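Local coordinates for protein biotin transporter BioY (Lactococcus lactis subsp. cremoris, PDB 4DVE) that binds biotin within the membrane, probably as the substrate-capturing S component of an energy-coupling factor (ECF) type ABC transporter, at residues G72-L77 with P83-G88; K118-T123 with L132-L137; G147-S152 with I157-S162. All coordinates share one frame; numbering follows the deposited sequence.

How the contacts relate
The three contacts follow one another along the chain, each closing before the next opens, and illustrate how an all-helical membrane protein turns its chain from one helix to the next. Contact 1 folds the loop after helix 52-80 back on that helix; contact 2 joins the end of helix 100-119 to helix 128-155; contact 3 joins the same helix 128-155, further along, to helix 159-165. No two of them touch: their centres lie about 24 to 28 Å apart, and contacts 1 and 2 sit on opposite sides of the chain's centre. Contact 1 contributes Leu-85 to the biotin pocket, whereas contacts 2 and 3 lie where helix 128-155 meets its neighbours in the chain.

Contact 1 of 3, residues G72-L77 with P83-G88; sequences GAFLAL and PVLTGG. With BNG (nonyl beta-D-glucopyranoside), chain G.
A buried apolar contact, in which Phe-74 meets Val-84 and Leu-85 and Leu-77 meets Val-84, folds the loop after helix 52-80 back against the last turns of that helix. No hydrogen bond crosses it. The Phe-74 ring meets both loop residues: Phe-74 CE1 lies 3.7 Å from Val-84 CG2, the two side chains running past one another antiparallel. The edge of the ring also meets the backbone, with Val-84 O lying in the ring plane 3.5 Å from Phe-74 CE1. One atom further round, Phe-74 CZ rests 3.6 Å from Leu-85 CD2, where the side chains are set roughly perpendicular. With CG placed opposite the backbone N of Phe-74 (chi1 157°), the ring extends from the helix far enough to touch both loop residues. Val-84 also reaches Leu-77, more loosely, its CG2 standing 4.4 Å from Leu-77 CB. Leu-85 lines the biotin pocket as well, and Pro-83 CB approaches O5 of a nonyl glucoside at 3.7 Å. Other helices pack on the contact: Phe-74 lies on Ile-30 and Ile-31 of helix 13-33 and on Trp-106 of helix 100-119, whose Arg-103 meets Leu-85.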
loop_
_atom_site.group_PDB
_atom_site.type_symbol
_atom_site.label_atom_id
_atom_site.label_comp_id
_atom_site.label_asym_id
_atom_site.label_seq_id
_atom_site.Cartn_x
_atom_site.Cartn_y
_atom_site.Cartn_z
ATOM N N GLY A 72 8.865 -0.200 -3.003
ATOM C CA GLY A 72 10.223 -0.077 -2.514
ATOM C C GLY A 72 10.890 1.169 -3.027
ATOM O O GLY A 72 11.563 1.873 -2.272
ATOM N N ALA A 73 10.679 1.459 -4.305
ATOM C CA ALA A 73 11.297 2.609 -4.913
ATOM C C ALA A 73 10.749 3.890 -4.293
ATOM O O ALA A 73 11.491 4.846 -4.067
ATOM C CB ALA A 73 11.107 2.590 -6.438
ATOM N N PHE A 74 9.437 3.915 -4.071
ATOM C CA PHE A 74 8.769 5.035 -3.418
ATOM C C PHE A 74 9.370 5.257 -2.010
ATOM O O PHE A 74 9.736 6.370 -1.631
ATOM C CB PHE A 74 7.248 4.757 -3.340
ATOM C CG PHE A 74 6.537 5.525 -2.264
ATOM C CD1 PHE A 74 6.387 6.900 -2.350
ATOM C CD2 PHE A 74 6.001 4.873 -1.159
ATOM C CE1 PHE A 74 5.753 7.625 -1.327
ATOM C CE2 PHE A 74 5.343 5.594 -0.158
ATOM C CZ PHE A 74 5.235 6.958 -0.242
ATOM N N LEU A 75 9.462 4.180 -1.243
ATOM C CA LEU A 75 9.967 4.257 0.121
ATOM C C LEU A 75 11.439 4.687 0.144
ATOM O O LEU A 75 11.841 5.495 0.995
ATOM C CB LEU A 75 9.780 2.910 0.847
ATOM C CG LEU A 75 8.348 2.489 1.110
ATOM C CD1 LEU A 75 8.276 1.062 1.695
ATOM C CD2 LEU A 75 7.699 3.479 2.050
ATOM N N ALA A 76 12.227 4.148 -0.790
ATOM C CA ALA A 76 13.629 4.524 -0.930
ATOM C C ALA A 76 13.773 6.041 -1.180
ATOM O O ALA A 76 14.642 6.710 -0.594
ATOM C CB ALA A 76 14.291 3.709 -2.047
ATOM N N LEU A 77 12.906 6.587 -2.029
ATOM C CA LEU A 77 12.901 8.023 -2.280
ATOM C C LEU A 77 12.645 8.806 -0.991
ATOM O O LEU A 77 13.292 9.821 -0.729
ATOM C CB LEU A 77 11.885 8.381 -3.376
ATOM C CG LEU A 77 12.258 8.016 -4.823
ATOM C CD1 LEU A 77 11.181 8.484 -5.781
ATOM C CD2 LEU A 77 13.588 8.629 -5.261
ATOM N N PRO A 83 10.596 14.687 -0.490
ATOM C CA PRO A 83 9.378 14.888 0.298
ATOM C C PRO A 83 8.153 14.246 -0.370
ATOM O O PRO A 83 7.214 14.926 -0.785
ATOM C CB PRO A 83 9.270 16.422 0.386
ATOM C CG PRO A 83 9.943 16.914 -0.853
ATOM C CD PRO A 83 11.027 15.916 -1.182
ATOM N N VAL A 84 8.182 12.933 -0.461
ATOM C CA VAL A 84 7.174 12.176 -1.208
ATOM C C VAL A 84 6.081 11.564 -0.325
ATOM O O VAL A 84 5.110 10.997 -0.831
ATOM C CB VAL A 84 7.835 11.062 -2.028
ATOM C CG1 VAL A 84 8.788 11.674 -3.083
ATOM C CG2 VAL A 84 8.535 10.068 -1.112
ATOM N N LEU A 85 6.224 11.670 0.987
ATOM C CA LEU A 85 5.172 11.209 1.898
ATOM C C LEU A 85 4.146 12.314 2.016
ATOM O O LEU A 85 4.452 13.485 1.762
ATOM C CB LEU A 85 5.735 10.882 3.288
ATOM C CG LEU A 85 6.816 9.790 3.299
ATOM C CD1 LEU A 85 7.472 9.676 4.680
ATOM C CD2 LEU A 85 6.245 8.457 2.831
ATOM N N THR A 86 2.934 11.941 2.414
ATOM C CA THR A 86 1.817 12.873 2.601
ATOM C C THR A 86 2.187 14.225 3.244
ATOM O O THR A 86 2.841 14.287 4.287
ATOM C CB THR A 86 0.700 12.192 3.427
ATOM O OG1 THR A 86 0.192 11.064 2.682
ATOM C CG2 THR A 86 -0.424 13.205 3.737
ATOM N N GLY A 87 1.777 15.316 2.594
ATOM C CA GLY A 87 2.092 16.659 3.061
ATOM C C GLY A 87 3.519 17.144 2.799
ATOM O O GLY A 87 3.944 18.102 3.405
ATOM N N GLY A 88 4.264 16.522 1.891
ATOM C CA GLY A 88 5.645 16.966 1.618
ATOM C C GLY A 88 6.613 16.564 2.729
ATOM O O GLY A 88 7.492 17.325 3.106
HETATM C C1 BNG G . 12.625 18.827 1.975
HETATM C C2 BNG G . 11.472 19.717 2.420
HETATM C C3 BNG G . 11.152 19.502 3.894
HETATM C C4 BNG G . 11.014 18.018 4.212
HETATM C C5 BNG G . 12.195 17.228 3.659
HETATM C C6 BNG G . 12.018 15.736 3.910
HETATM C "C1'" BNG G . 14.136 18.550 0.181
HETATM C "C2'" BNG G . 14.136 18.228 -1.308
HETATM C "C3'" BNG G . 13.052 19.012 -2.037
HETATM C "C4'" BNG G . 13.331 19.069 -3.534
HETATM C "C5'" BNG G . 12.128 19.616 -4.294
HETATM C "C6'" BNG G . 11.091 18.526 -4.535
HETATM C "C7'" BNG G . 9.689 19.116 -4.628
HETATM C "C8'" BNG G . 9.715 20.623 -4.405
HETATM C "C9'" BNG G . 10.641 21.301 -5.393
HETATM O O1 BNG G . 12.836 18.985 0.574
HETATM O O2 BNG G . 11.818 21.090 2.203
HETATM O O3 BNG G . 9.933 20.177 4.222
HETATM O O4 BNG G . 10.941 17.838 5.631
HETATM O O5 BNG G . 12.310 17.465 2.258
HETATM O O6 BNG G . 13.262 15.064 3.682
#

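Contact 2 of 3, residues K118-T123 with L132-L137; sequences KKLKIT and LIIVLL. With BNG (nonyl beta-D-glucopyranoside), chain F.
A single methyl group, CD1 of Ile-134, carries this contact on the side of helix 128-155, touching both Leu-120 and Ile-122 where the chain leaves helix 100-119. The closer partner is Ile-122, which it meets tip to tip, with Ile-134 CD1 3.8 Å from Ile-122 CG1. Differing torsions explain why a terminal methyl faces a methylene: the outer bond of Ile-134 is extended (chi2 159°) and thrusts CD1 forward, whereas that of Ile-122 is bent (chi2 -61°) and turns its own CD1 aside. Leu-120 approaches obliquely, its CD1 4.1 Å from Ile-134 CD1.

Both partners are presented by a Schellman motif that ends the helix. Lys-121, with positive phi, is its C-prime residue; Lys-121 N bonds Lys-118 O at 3.1 Å, and Ile-122 N bonds the carbonyl of Leu-117. The side chain of Ile-122 also packs on Leu-117, the hydrophobic pairing that classically accompanies this motif, while Ile-122 O is hydrogen-bonded to Ser-125 and to Arg-185 of helix 170-189. Ile-134 rests on Phe-116 and Leu-117 besides.

Across the two segments the chemistry is wholly apolar. With no hydrogen bond or charge pair to fix direction, their mutual fit depends on the shape of three aliphatic side chains, and the hydrogen bonds lie elsewhere, within the helix end and from Ile-122 O to its outside partners.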
loop_
_atom_site.group_PDB
_atom_site.type_symbol
_atom_site.label_atom_id
_atom_site.label_comp_id
_atom_site.label_asym_id
_atom_site.label_seq_id
_atom_site.Cartn_x
_atom_site.Cartn_y
_atom_site.Cartn_z
ATOM N N LYS A 118 -2.111 -14.578 -6.588
ATOM C CA LYS A 118 -1.478 -15.536 -7.501
ATOM C C LYS A 118 -1.756 -16.960 -7.034
ATOM O O LYS A 118 -2.293 -17.766 -7.793
ATOM C CB LYS A 118 0.018 -15.208 -7.539
ATOM C CG LYS A 118 0.871 -15.921 -8.527
ATOM C CD LYS A 118 2.207 -15.199 -8.646
ATOM C CE LYS A 118 3.299 -16.183 -8.999
ATOM N NZ LYS A 118 4.648 -15.590 -8.880
ATOM N N LYS A 119 -1.488 -17.245 -5.757
ATOM C CA LYS A 119 -1.663 -18.591 -5.186
ATOM C C LYS A 119 -3.116 -19.105 -5.149
ATOM O O LYS A 119 -3.362 -20.306 -5.308
ATOM C CB LYS A 119 -1.100 -18.634 -3.762
ATOM C CG LYS A 119 -1.038 -20.017 -3.131
ATOM C CD LYS A 119 -1.046 -19.929 -1.607
ATOM C CE LYS A 119 -0.978 -21.310 -0.947
ATOM N NZ LYS A 119 -0.919 -21.192 0.544
ATOM N N LEU A 120 -4.072 -18.220 -4.901
ATOM C CA LEU A 120 -5.481 -18.600 -4.903
ATOM C C LEU A 120 -6.150 -18.361 -6.256
ATOM O O LEU A 120 -7.376 -18.455 -6.344
ATOM C CB LEU A 120 -6.223 -17.839 -3.809
ATOM C CG LEU A 120 -5.655 -18.063 -2.401
ATOM C CD1 LEU A 120 -6.292 -17.114 -1.399
ATOM C CD2 LEU A 120 -5.833 -19.516 -1.972
ATOM N N LYS A 121 -5.360 -18.021 -7.287
ATOM C CA LYS A 121 -5.847 -17.869 -8.667
ATOM C C LYS A 121 -6.987 -16.849 -8.830
ATOM O O LYS A 121 -7.864 -17.008 -9.708
ATOM C CB LYS A 121 -6.281 -19.252 -9.222
ATOM C CG LYS A 121 -5.208 -20.337 -9.135
ATOM C CD LYS A 121 -5.727 -21.687 -9.637
ATOM C CE LYS A 121 -4.596 -22.622 -10.051
ATOM N NZ LYS A 121 -5.089 -23.922 -10.606
ATOM N N ILE A 122 -6.952 -15.790 -8.020
ATOM C CA ILE A 122 -8.028 -14.792 -7.948
ATOM C C ILE A 122 -8.119 -13.973 -9.232
ATOM O O ILE A 122 -9.173 -13.538 -9.676
ATOM C CB ILE A 122 -7.776 -13.803 -6.775
ATOM C CG1 ILE A 122 -7.883 -14.511 -5.421
ATOM C CG2 ILE A 122 -8.728 -12.615 -6.831
ATOM C CD1 ILE A 122 -9.232 -15.139 -5.115
ATOM N N THR A 123 -6.961 -13.776 -9.812
ATOM C CA THR A 123 -6.745 -12.906 -10.944
ATOM C C THR A 123 -7.330 -13.530 -12.236
ATOM O O THR A 123 -7.635 -12.841 -13.206
ATOM C CB THR A 123 -5.207 -12.677 -10.947
ATOM O OG1 THR A 123 -4.863 -11.439 -10.260
ATOM C CG2 THR A 123 -4.632 -12.825 -12.187
ATOM N N LEU A 132 -11.060 -8.652 -2.546
ATOM C CA LEU A 132 -11.316 -7.601 -1.562
ATOM C C LEU A 132 -10.884 -8.053 -0.156
ATOM O O LEU A 132 -10.293 -7.287 0.592
ATOM C CB LEU A 132 -12.797 -7.165 -1.559
ATOM C CG LEU A 132 -13.204 -6.104 -0.516
ATOM C CD1 LEU A 132 -12.346 -4.837 -0.607
ATOM C CD2 LEU A 132 -14.695 -5.758 -0.626
ATOM N N ILE A 133 -11.161 -9.305 0.175
ATOM C CA ILE A 133 -10.775 -9.817 1.473
ATOM C C ILE A 133 -9.247 -9.887 1.615
ATOM O O ILE A 133 -8.717 -9.544 2.665
ATOM C CB ILE A 133 -11.436 -11.176 1.770
ATOM C CG1 ILE A 133 -12.970 -11.019 1.848
ATOM C CG2 ILE A 133 -10.856 -11.782 3.048
ATOM C CD1 ILE A 133 -13.462 -9.866 2.728
ATOM N N ILE A 134 -8.548 -10.324 0.568
ATOM C CA ILE A 134 -7.070 -10.323 0.565
ATOM C C ILE A 134 -6.521 -8.901 0.730
ATOM O O ILE A 134 -5.585 -8.651 1.531
ATOM C CB ILE A 134 -6.501 -11.006 -0.707
ATOM C CG1 ILE A 134 -6.865 -12.494 -0.704
ATOM C CG2 ILE A 134 -4.976 -10.825 -0.827
ATOM C CD1 ILE A 134 -6.801 -13.115 -2.101
ATOM N N VAL A 135 -7.114 -7.952 0.017
ATOM C CA VAL A 135 -6.676 -6.569 0.125
ATOM C C VAL A 135 -6.940 -6.030 1.540
ATOM O O VAL A 135 -6.084 -5.385 2.130
ATOM C CB VAL A 135 -7.305 -5.660 -0.965
ATOM C CG1 VAL A 135 -7.009 -4.181 -0.672
ATOM C CG2 VAL A 135 -6.785 -6.063 -2.357
ATOM N N LEU A 136 -8.108 -6.334 2.094
ATOM C CA LEU A 136 -8.453 -5.933 3.466
ATOM C C LEU A 136 -7.446 -6.520 4.465
ATOM O O LEU A 136 -6.898 -5.813 5.342
ATOM C CB LEU A 136 -9.843 -6.471 3.812
ATOM C CG LEU A 136 -10.845 -5.934 4.826
ATOM C CD1 LEU A 136 -11.525 -7.080 5.603
ATOM C CD2 LEU A 136 -10.363 -4.811 5.723
ATOM N N LEU A 137 -7.191 -7.820 4.329
ATOM C CA LEU A 137 -6.321 -8.496 5.287
ATOM C C LEU A 137 -4.919 -7.885 5.311
ATOM O O LEU A 137 -4.373 -7.579 6.398
ATOM C CB LEU A 137 -6.262 -9.983 4.999
ATOM C CG LEU A 137 -5.870 -11.015 6.031
ATOM C CD1 LEU A 137 -6.750 -10.953 7.294
ATOM C CD2 LEU A 137 -6.009 -12.399 5.361
HETATM C C1 BNG F . 8.095 -14.030 -5.158
HETATM C C2 BNG F . 7.233 -14.569 -6.293
HETATM C C3 BNG F . 6.180 -15.537 -5.765
HETATM C C4 BNG F . 6.808 -16.580 -4.848
HETATM C C5 BNG F . 7.697 -15.921 -3.801
HETATM C C6 BNG F . 8.385 -16.968 -2.933
HETATM C "C1'" BNG F . 9.781 -12.447 -4.679
HETATM C "C2'" BNG F . 9.710 -10.963 -5.024
HETATM C "C3'" BNG F . 10.943 -10.226 -4.518
HETATM C "C4'" BNG F . 10.571 -8.855 -3.965
HETATM C "C5'" BNG F . 11.600 -7.806 -4.368
HETATM C "C6'" BNG F . 11.986 -6.934 -3.179
HETATM C "C7'" BNG F . 12.189 -5.486 -3.607
HETATM C "C8'" BNG F . 12.760 -4.654 -2.464
HETATM C "C9'" BNG F . 12.830 -3.190 -2.842
HETATM O O1 BNG F . 9.125 -13.202 -5.695
HETATM O O2 BNG F . 6.586 -13.479 -6.960
HETATM O O3 BNG F . 5.540 -16.192 -6.867
HETATM O O4 BNG F . 5.774 -17.326 -4.195
HETATM O O5 BNG F . 8.682 -15.120 -4.450
HETATM O O6 BNG F . 9.798 -16.738 -2.937
#

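Contact 3 of 3, residues G147-S152 with I157-S162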
loop_
_atom_site.group_PDB
_atom_site.type_symbol
_atom_site.label_atom_id
_atom_site.label_comp_id
_atom_site.label_asym_id
_atom_site.label_seq_id
_atom_site.Cartn_x
_atom_site.Cartn_y
_atom_site.Cartn_z
ATOM N N GLY A 147 1.282 -0.733 12.433
ATOM C CA GLY A 147 1.297 0.696 12.709
ATOM C C GLY A 147 0.929 1.032 14.155
ATOM O O GLY A 147 1.611 1.852 14.788
ATOM N N ALA A 148 -0.136 0.396 14.652
ATOM C CA ALA A 148 -0.641 0.589 16.008
ATOM C C ALA A 148 0.360 0.115 17.067
ATOM O O ALA A 148 0.563 0.777 18.111
ATOM C CB ALA A 148 -2.000 -0.116 16.181
ATOM N N ILE A 149 1.033 -1.000 16.791
ATOM C CA ILE A 149 2.039 -1.516 17.721
ATOM C C ILE A 149 3.249 -0.601 17.789
ATOM O O ILE A 149 3.756 -0.253 18.883
ATOM C CB ILE A 149 2.440 -2.953 17.361
ATOM C CG1 ILE A 149 1.261 -3.883 17.601
ATOM C CG2 ILE A 149 3.621 -3.461 18.197
ATOM C CD1 ILE A 149 1.481 -5.223 16.929
ATOM N N TRP A 150 3.721 -0.194 16.629
ATOM C CA TRP A 150 4.848 0.716 16.558
ATOM C C TRP A 150 4.552 2.024 17.253
ATOM O O TRP A 150 5.353 2.504 18.054
ATOM C CB TRP A 150 5.188 0.976 15.115
ATOM C CG TRP A 150 6.321 1.925 14.911
ATOM C CD1 TRP A 150 6.325 3.309 15.036
ATOM C CD2 TRP A 150 7.647 1.585 14.439
ATOM N NE1 TRP A 150 7.555 3.829 14.742
ATOM C CE2 TRP A 150 8.392 2.844 14.357
ATOM C CE3 TRP A 150 8.278 0.399 14.069
ATOM C CZ2 TRP A 150 9.713 2.885 13.921
ATOM C CZ3 TRP A 150 9.613 0.454 13.636
ATOM C CH2 TRP A 150 10.313 1.668 13.568
ATOM N N LEU A 151 3.385 2.585 16.964
ATOM C CA LEU A 151 2.927 3.792 17.619
ATOM C C LEU A 151 2.956 3.698 19.148
ATOM O O LEU A 151 3.450 4.601 19.813
ATOM C CB LEU A 151 1.523 4.150 17.137
ATOM C CG LEU A 151 0.875 5.371 17.780
ATOM C CD1 LEU A 151 1.648 6.667 17.484
ATOM C CD2 LEU A 151 -0.595 5.410 17.371
ATOM N N SER A 152 2.408 2.614 19.680
ATOM C CA SER A 152 2.400 2.347 21.111
ATOM C C SER A 152 3.813 2.451 21.694
ATOM O O SER A 152 4.051 3.141 22.689
ATOM C CB SER A 152 1.826 0.946 21.369
ATOM O OG SER A 152 1.806 0.680 22.749
ATOM N N ILE A 157 2.476 5.144 24.414
ATOM C CA ILE A 157 1.084 5.106 24.807
ATOM C C ILE A 157 0.612 3.663 24.927
ATOM O O ILE A 157 1.140 2.787 24.242
ATOM C CB ILE A 157 0.186 5.924 23.860
ATOM C CG1 ILE A 157 0.108 5.319 22.491
ATOM C CG2 ILE A 157 0.680 7.369 23.725
ATOM C CD1 ILE A 157 -1.236 5.606 21.869
ATOM N N PRO A 158 -0.376 3.413 25.801
ATOM C CA PRO A 158 -0.815 2.027 25.995
ATOM C C PRO A 158 -1.275 1.379 24.689
ATOM O O PRO A 158 -1.905 2.022 23.842
ATOM C CB PRO A 158 -1.960 2.145 27.028
ATOM C CG PRO A 158 -1.743 3.465 27.700
ATOM C CD PRO A 158 -1.161 4.358 26.618
ATOM N N LEU A 159 -0.905 0.114 24.530
ATOM C CA LEU A 159 -1.213 -0.646 23.358
ATOM C C LEU A 159 -2.715 -0.673 23.081
ATOM O O LEU A 159 -3.125 -0.572 21.928
ATOM C CB LEU A 159 -0.684 -2.078 23.502
ATOM C CG LEU A 159 -0.944 -2.944 22.251
ATOM C CD1 LEU A 159 -0.381 -2.314 20.979
ATOM C CD2 LEU A 159 -0.410 -4.364 22.439
ATOM N N LEU A 160 -3.524 -0.822 24.133
ATOM C CA LEU A 160 -4.976 -0.858 23.989
ATOM C C LEU A 160 -5.509 0.450 23.438
ATOM O O LEU A 160 -6.405 0.468 22.598
ATOM C CB LEU A 160 -5.655 -1.131 25.332
ATOM C CG LEU A 160 -7.176 -1.322 25.298
ATOM C CD1 LEU A 160 -7.539 -2.470 24.364
ATOM C CD2 LEU A 160 -7.706 -1.568 26.721
ATOM N N THR A 161 -4.946 1.547 23.911
ATOM C CA THR A 161 -5.316 2.868 23.428
ATOM C C THR A 161 -4.962 3.074 21.964
ATOM O O THR A 161 -5.728 3.656 21.209
ATOM C CB THR A 161 -4.618 3.920 24.298
ATOM O OG1 THR A 161 -5.087 3.733 25.617
ATOM C CG2 THR A 161 -4.889 5.342 23.838
ATOM N N SER A 162 -3.786 2.618 21.584
ATOM C CA SER A 162 -3.345 2.722 20.202
ATOM C C SER A 162 -4.236 1.873 19.281
ATOM O O SER A 162 -4.689 2.352 18.233
ATOM C CB SER A 162 -1.894 2.266 20.087
ATOM O OG SER A 162 -1.446 2.432 18.761
#
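Ser-152 and Ser-162 draw the end region of helix 128-155 tightly against the start of helix 159-165, while Ile-149 and Leu-159 close the outer side more loosely. On the tight side, Ser-162 OG donates to Ala-148 O at 2.7 Å. The hydroxyl comes in well bent from the carbonyl direction (C=O...donor 114°) and somewhat tilted from its plane, and the same oxygen still accepts the helical bond from Ser-152 N. Small and aliphatic groups enclose this hydroxyl: Ala-148 CB lies 3.7 Å from Ser-162 OG, and Leu-151 CD2 is closer still, at 3.4 Å. Leu-151 in turn packs on Ile-44, Pro-45 and Pro-98.

Ser-152 grips the connecting turn at two points. Its OG, held opposite its own backbone N (chi1 -180°), donates to Ile-157 O at 2.7 Å, nearly in line with the carbonyl bond (169°). In return Ile-157 N donates to Ser-152 O at 3.1 Å, in the carbonyl plane and on a lone pair. With an alanine here in place of Ser-152, Ile-157 O is likely to lose its hydroxyl mate, leaving the turn ahead of the short helix less firmly held.

The outer side has no such bonds. Ile-149 and Leu-159 run alongside each other in the same direction, with Ile-149 CG1 4.1 Å from Leu-159 CD1; the latter also passes 4.0 Å from Ser-152 CB. Leu-159 is exposed.

Chemically, this is a tight connection between two consecutive helices, fastened by backbone carbonyls and serine hydroxyls: two short side-chain bonds and one backbone bond satisfy polar groups at the turn, and these directional bonds probably constrain how the two helices approach.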